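Side-chain contacts in serine protease inhibitor (PDB 3STO), which probably inhibits serine proteases, as a blood-fluke member of the serpin family: residues D211-I214 / S215-R218; A269-L273 / N274-V278; I385-Q388 / Q389-M392. One frame throughout, in Å; residues are numbered along the deposited sequence.

Contact 1: D211-I214 / S215-R218; sequences DFYI and SPDR
The carbonyl oxygen of Arg218 takes two backbone donors from neighbouring residues, Ile214 N at 3.0 Å and Ser215 N at 3.2 Å. Two residues of one strand thus face a single residue of the next, which defines a classic beta bulge. It shares Ser215 and Arg218 with a type I turn, which Arg218 N closes by bonding to Ser215 O. The turn has a side-chain brace as well: Ser215 OG donates to Asp217 OD1 at 2.8 Å, reaching it from above the carboxylate plane rather than within it.

Two side-chain contacts flank this backbone core. With its CG swung away from the backbone N (chi1 -179°), Tyr213 carries its ring forward along the chain, and one ring face covers the Ser215 carbonyl, CE1 lying 3.5 Å from Ser215 O. Further along, the ring's CZ meets Pro216 CD at 3.8 Å. Arg218 bends at chi2 and chi3 and brings its guanidinium back over Ile214, whose CG2 sits against one face of the group, 3.5 Å from Arg218 NH2.

This is a surface hairpin joining strand 208-215 to strand 218-236. Tyr213 also makes a cation-pi contact with Lys263, Ile214 packs on Ile220 of the partner strand, and both Ile214 and Arg218 touch Asn401 near the C-terminus.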
# COMPACT_ATOMS: atom_id res chain seq x y z
N ASP A 211 -25.08 10.21 -10.50
CA ASP A 211 -24.75 9.01 -11.25
C ASP A 211 -23.27 8.77 -11.44
O ASP A 211 -22.52 9.70 -11.71
CB ASP A 211 -25.45 9.01 -12.62
CG ASP A 211 -26.77 8.28 -12.58
OD1 ASP A 211 -27.32 8.08 -11.46
OD2 ASP A 211 -27.25 7.89 -13.67
N PHE A 212 -22.86 7.51 -11.31
CA PHE A 212 -21.47 7.14 -11.60
C PHE A 212 -21.48 6.09 -12.70
O PHE A 212 -22.15 5.05 -12.59
CB PHE A 212 -20.77 6.62 -10.33
CG PHE A 212 -19.29 6.35 -10.50
CD1 PHE A 212 -18.84 5.14 -11.02
CD2 PHE A 212 -18.34 7.31 -10.13
CE1 PHE A 212 -17.51 4.89 -11.18
CE2 PHE A 212 -17.02 7.07 -10.27
CZ PHE A 212 -16.58 5.85 -10.80
N TYR A 213 -20.75 6.37 -13.78
CA TYR A 213 -20.71 5.45 -14.90
C TYR A 213 -19.64 4.41 -14.69
O TYR A 213 -18.45 4.74 -14.66
CB TYR A 213 -20.44 6.21 -16.20
CG TYR A 213 -20.39 5.38 -17.48
CD1 TYR A 213 -21.53 5.19 -18.26
CD2 TYR A 213 -19.19 4.82 -17.93
CE1 TYR A 213 -21.48 4.46 -19.45
CE2 TYR A 213 -19.13 4.09 -19.12
CZ TYR A 213 -20.29 3.92 -19.87
OH TYR A 213 -20.25 3.20 -21.05
N ILE A 214 -20.06 3.16 -14.54
CA ILE A 214 -19.13 2.02 -14.43
C ILE A 214 -18.79 1.42 -15.81
O ILE A 214 -17.64 1.25 -16.15
CB ILE A 214 -19.72 0.93 -13.55
CG1 ILE A 214 -20.03 1.49 -12.16
CG2 ILE A 214 -18.78 -0.24 -13.48
CD1 ILE A 214 -20.58 0.45 -11.21
N SER A 215 -19.82 1.13 -16.60
CA SER A 215 -19.68 0.61 -17.95
C SER A 215 -21.02 0.84 -18.66
O SER A 215 -21.98 1.27 -18.03
CB SER A 215 -19.36 -0.89 -17.89
OG SER A 215 -20.40 -1.62 -17.26
N PRO A 216 -21.10 0.53 -19.97
CA PRO A 216 -22.35 0.77 -20.71
C PRO A 216 -23.56 0.14 -20.07
O PRO A 216 -24.64 0.71 -20.08
CB PRO A 216 -22.07 0.11 -22.06
CG PRO A 216 -20.62 0.38 -22.27
CD PRO A 216 -19.97 0.27 -20.88
N ASP A 217 -23.38 -1.03 -19.49
CA ASP A 217 -24.50 -1.73 -18.89
C ASP A 217 -24.66 -1.44 -17.39
O ASP A 217 -25.52 -2.04 -16.73
CB ASP A 217 -24.40 -3.24 -19.16
CG ASP A 217 -23.10 -3.86 -18.59
OD1 ASP A 217 -21.98 -3.30 -18.76
OD2 ASP A 217 -23.22 -4.95 -17.97
N ARG A 218 -23.83 -0.54 -16.86
CA ARG A 218 -23.81 -0.30 -15.42
C ARG A 218 -23.64 1.17 -15.00
O ARG A 218 -22.62 1.79 -15.25
CB ARG A 218 -22.69 -1.11 -14.76
CG ARG A 218 -22.61 -2.55 -15.18
CD ARG A 218 -22.68 -3.48 -13.97
NE ARG A 218 -21.56 -3.35 -13.03
CZ ARG A 218 -20.28 -3.60 -13.33
NH1 ARG A 218 -19.92 -3.93 -14.57
NH2 ARG A 218 -19.35 -3.48 -12.38

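Contact 2: A269-L273 / N274-V278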
# COMPACT_ATOMS: atom_id res chain seq x y z
N ALA A 269 -3.82 5.78 -17.98
CA ALA A 269 -3.91 5.84 -16.53
C ALA A 269 -3.40 4.54 -15.92
O ALA A 269 -2.97 4.51 -14.78
CB ALA A 269 -5.32 6.13 -16.09
N THR A 270 -3.46 3.46 -16.70
CA THR A 270 -3.00 2.15 -16.25
C THR A 270 -1.48 2.09 -16.15
O THR A 270 -0.95 1.43 -15.30
CB THR A 270 -3.43 1.04 -17.21
OG1 THR A 270 -3.22 1.47 -18.56
CG2 THR A 270 -4.88 0.73 -17.00
N GLU A 271 -0.80 2.77 -17.06
CA GLU A 271 0.63 2.91 -16.99
C GLU A 271 1.19 3.66 -15.72
O GLU A 271 2.31 3.43 -15.29
CB GLU A 271 1.14 3.50 -18.30
CG GLU A 271 0.72 2.66 -19.53
CD GLU A 271 0.99 1.14 -19.40
OE1 GLU A 271 2.18 0.74 -19.45
OE2 GLU A 271 0.03 0.35 -19.23
N LEU A 272 0.40 4.53 -15.11
CA LEU A 272 0.79 5.11 -13.83
C LEU A 272 0.53 4.16 -12.68
O LEU A 272 1.29 4.15 -11.72
CB LEU A 272 0.07 6.44 -13.58
CG LEU A 272 0.54 7.62 -14.42
CD1 LEU A 272 -0.52 8.67 -14.40
CD2 LEU A 272 1.84 8.15 -13.91
N LEU A 273 -0.56 3.39 -12.76
CA LEU A 273 -0.86 2.39 -11.74
C LEU A 273 0.19 1.26 -11.76
O LEU A 273 0.67 0.83 -10.70
CB LEU A 273 -2.29 1.84 -11.90
CG LEU A 273 -2.71 0.86 -10.79
CD1 LEU A 273 -2.93 1.58 -9.47
CD2 LEU A 273 -3.95 0.04 -11.17
N ASN A 274 0.58 0.79 -12.94
CA ASN A 274 1.54 -0.30 -13.00
C ASN A 274 3.01 0.17 -12.91
O ASN A 274 3.92 -0.65 -12.83
CB ASN A 274 1.31 -1.20 -14.24
CG ASN A 274 1.62 -0.51 -15.55
OD1 ASN A 274 2.43 0.41 -15.61
ND2 ASN A 274 0.98 -0.96 -16.61
N GLY A 275 3.22 1.49 -12.89
CA GLY A 275 4.55 2.05 -12.74
C GLY A 275 5.39 2.20 -14.01
O GLY A 275 6.51 2.69 -13.95
N ASN A 276 4.87 1.80 -15.17
CA ASN A 276 5.59 2.01 -16.42
C ASN A 276 5.78 3.49 -16.70
O ASN A 276 6.73 3.89 -17.37
CB ASN A 276 4.88 1.34 -17.60
CG ASN A 276 4.92 -0.18 -17.52
OD1 ASN A 276 5.66 -0.75 -16.71
ND2 ASN A 276 4.12 -0.84 -18.34
N LYS A 277 4.84 4.30 -16.22
CA LYS A 277 4.98 5.74 -16.27
C LYS A 277 5.26 6.19 -14.85
O LYS A 277 4.71 5.63 -13.90
CB LYS A 277 3.71 6.37 -16.77
CG LYS A 277 3.58 6.53 -18.29
CD LYS A 277 2.10 6.90 -18.60
CE LYS A 277 1.92 7.61 -19.93
NZ LYS A 277 1.97 6.70 -21.09
N VAL A 278 6.13 7.19 -14.70
CA VAL A 278 6.63 7.59 -13.38
C VAL A 278 5.79 8.73 -12.81
O VAL A 278 5.81 9.84 -13.33
CB VAL A 278 8.12 8.00 -13.44
CG1 VAL A 278 8.63 8.42 -12.09
CG2 VAL A 278 8.93 6.85 -13.97
O HOH W 1 4.00 5.27 -11.57
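Glu271 is held at both carboxylate oxygens by asparagines from the loop that follows its helix. Asn276 ND2 donates to OE1 of Glu271 at 2.7 Å on the syn side, and OE1 lies close to the plane of that amide. The second bond is less regular: Asn274 ND2 meets Glu271 OE2 at 3.1 Å from above the carboxylate plane, the two planar groups standing 80° apart. Beginning with CG beside the backbone N (chi1 -56°) and bending again at chi2, the glutamate chain folds back along the helix end to meet both amides.

The asparagine oxygens are occupied too. OD1 of Asn274 accepts the backbone N of Asn276 at 2.8 Å, an Asx turn, while OD1 of Asn276 bonds His24 NE2. Among the last helical carbonyls, Thr270 O receives Asn274 N, and Glu271 O receives Lys277 N at 2.8 Å, a nearly straight N-H (168°) arriving from above the carbonyl plane. Leu272 O has only a weak bond from Gly275 N, but a water donates to it at 2.9 Å and also to Lys277 O. Gly275, with positive phi, is where the chain leaves the helical path. The aliphatic part of Lys277 meets the base of the glutamate, its CD 3.5 Å from Glu271 CB.

This helix end, 269-273, lies over strands 253-260 and 381-387: Leu272 touches Val258 and Phe384, and it also packs on Leu279 and Tyr282 of the following helix, 279-283.

Contact 3: I385-Q388 / Q389-M392; sequences IYDQ and QLTM
Segments 385-388 and 389-392 form the tip of a beta hairpin, with Asp387 and Met392, a selenomethionine, as an antiparallel hydrogen-bonded pair. Asp387 N donates to Met392 O at 2.8 Å, and the return bond, from Met392 N to Asp387 O, is longer at 3.3 Å. Thr391, with positive phi (44°), faces Asp387 together with Met392, making a G1 beta bulge where the chain enters the second strand.

The side chain of Asp387 braces the loop. Its OD1 accepts two successive backbone donors: Gln389 N at 2.9 Å, nearly along the C-O axis, and Leu390 N at 3.1 Å, from well above the carboxylate plane. Arg252 completes the grip on this oxygen with a salt bridge from NE, which would favour the charged carboxylate. OD2, which is hydrogen-bonded outside the loop, also packs against Leu390 CD1 at 3.4 Å.

The hairpin joins strands 381-387 and 392-399, in what is sheet B of the serpin fold, and Met392 packs on His19, Lys20 and Thr23 of helix 18-30. Tyr386, its CG turned away from the backbone N (chi1 176°), runs beside Thr391 and points the same way, OH coming within 3.4 Å of Thr391 CB.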
# COMPACT_ATOMS: atom_id res chain seq x y z
N ILE A 385 -2.21 7.80 -2.81
CA ILE A 385 -1.70 8.69 -1.78
C ILE A 385 -0.23 8.87 -2.15
O ILE A 385 0.51 7.91 -2.21
CB ILE A 385 -1.83 8.10 -0.42
CG1 ILE A 385 -3.31 7.92 -0.10
CG2 ILE A 385 -1.07 8.97 0.61
CD1 ILE A 385 -3.56 7.11 1.16
N TYR A 386 0.15 10.09 -2.49
CA TYR A 386 1.48 10.34 -3.03
C TYR A 386 2.33 10.98 -1.94
O TYR A 386 1.86 11.88 -1.24
CB TYR A 386 1.37 11.26 -4.26
CG TYR A 386 2.68 11.70 -4.88
CD1 TYR A 386 3.48 10.80 -5.59
CD2 TYR A 386 3.13 13.01 -4.76
CE1 TYR A 386 4.67 11.20 -6.16
CE2 TYR A 386 4.33 13.42 -5.33
CZ TYR A 386 5.11 12.50 -6.03
OH TYR A 386 6.30 12.88 -6.62
N ASP A 387 3.58 10.51 -1.81
CA ASP A 387 4.52 11.03 -0.81
C ASP A 387 5.50 12.03 -1.44
O ASP A 387 6.29 11.66 -2.31
CB ASP A 387 5.26 9.88 -0.16
CG ASP A 387 6.15 10.33 1.00
OD1 ASP A 387 6.74 11.44 0.96
OD2 ASP A 387 6.26 9.54 1.96
N GLN A 388 5.46 13.29 -1.00
CA GLN A 388 6.16 14.36 -1.72
C GLN A 388 7.62 14.40 -1.39
O GLN A 388 8.42 15.01 -2.09
CB GLN A 388 5.51 15.73 -1.50
CG GLN A 388 4.05 15.75 -1.85
CD GLN A 388 3.67 16.90 -2.74
OE1 GLN A 388 4.22 17.08 -3.84
NE2 GLN A 388 2.74 17.70 -2.26
N GLN A 389 7.97 13.73 -0.31
CA GLN A 389 9.37 13.63 0.06
C GLN A 389 10.03 12.43 -0.63
O GLN A 389 11.04 12.57 -1.33
CB GLN A 389 9.48 13.57 1.57
CG GLN A 389 10.88 13.59 2.08
CD GLN A 389 10.89 13.55 3.55
OE1 GLN A 389 10.20 14.37 4.20
NE2 GLN A 389 11.62 12.57 4.12
N LEU A 390 9.42 11.25 -0.49
CA LEU A 390 9.90 10.08 -1.20
C LEU A 390 9.66 10.15 -2.70
O LEU A 390 10.18 9.34 -3.45
CB LEU A 390 9.25 8.83 -0.64
CG LEU A 390 9.42 8.61 0.87
CD1 LEU A 390 8.73 7.32 1.27
CD2 LEU A 390 10.88 8.58 1.27
N THR A 391 8.88 11.14 -3.14
CA THR A 391 8.39 11.24 -4.53
C THR A 391 7.89 9.91 -5.12
O THR A 391 8.26 9.51 -6.22
CB THR A 391 9.40 11.91 -5.49
OG1 THR A 391 10.63 11.18 -5.48
CG2 THR A 391 9.67 13.33 -5.05
N MSE A 392 7.02 9.24 -4.38
CA MSE A 392 6.45 8.01 -4.87
C MSE A 392 5.10 7.78 -4.21
O MSE A 392 4.79 8.37 -3.19
CB MSE A 392 7.37 6.84 -4.57
CG MSE A 392 7.34 6.45 -3.10
SE MSE A 392 8.75 5.14 -2.58
CE MSE A 392 8.42 3.78 -3.98

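How the contacts relate
All three contacts are local chain reversals or a helix end within the serpin domain, met in series along the chain. Contacts 2 and 3 are neighbours: their centres lie 15 Å apart and their nearest atoms about 6 Å, without touching. Helix 279-283 links them, receiving Leu272 and Lys277 from contact 2 and Tyr386 and Thr391 from contact 3. Contact 1 stands off by itself at the surface, its centre 24 Å from that of contact 2 and 32 Å from that of contact 3. None of them includes the segment between strands 339-348 and 373-376, where serpins carry the reactive-centre loop.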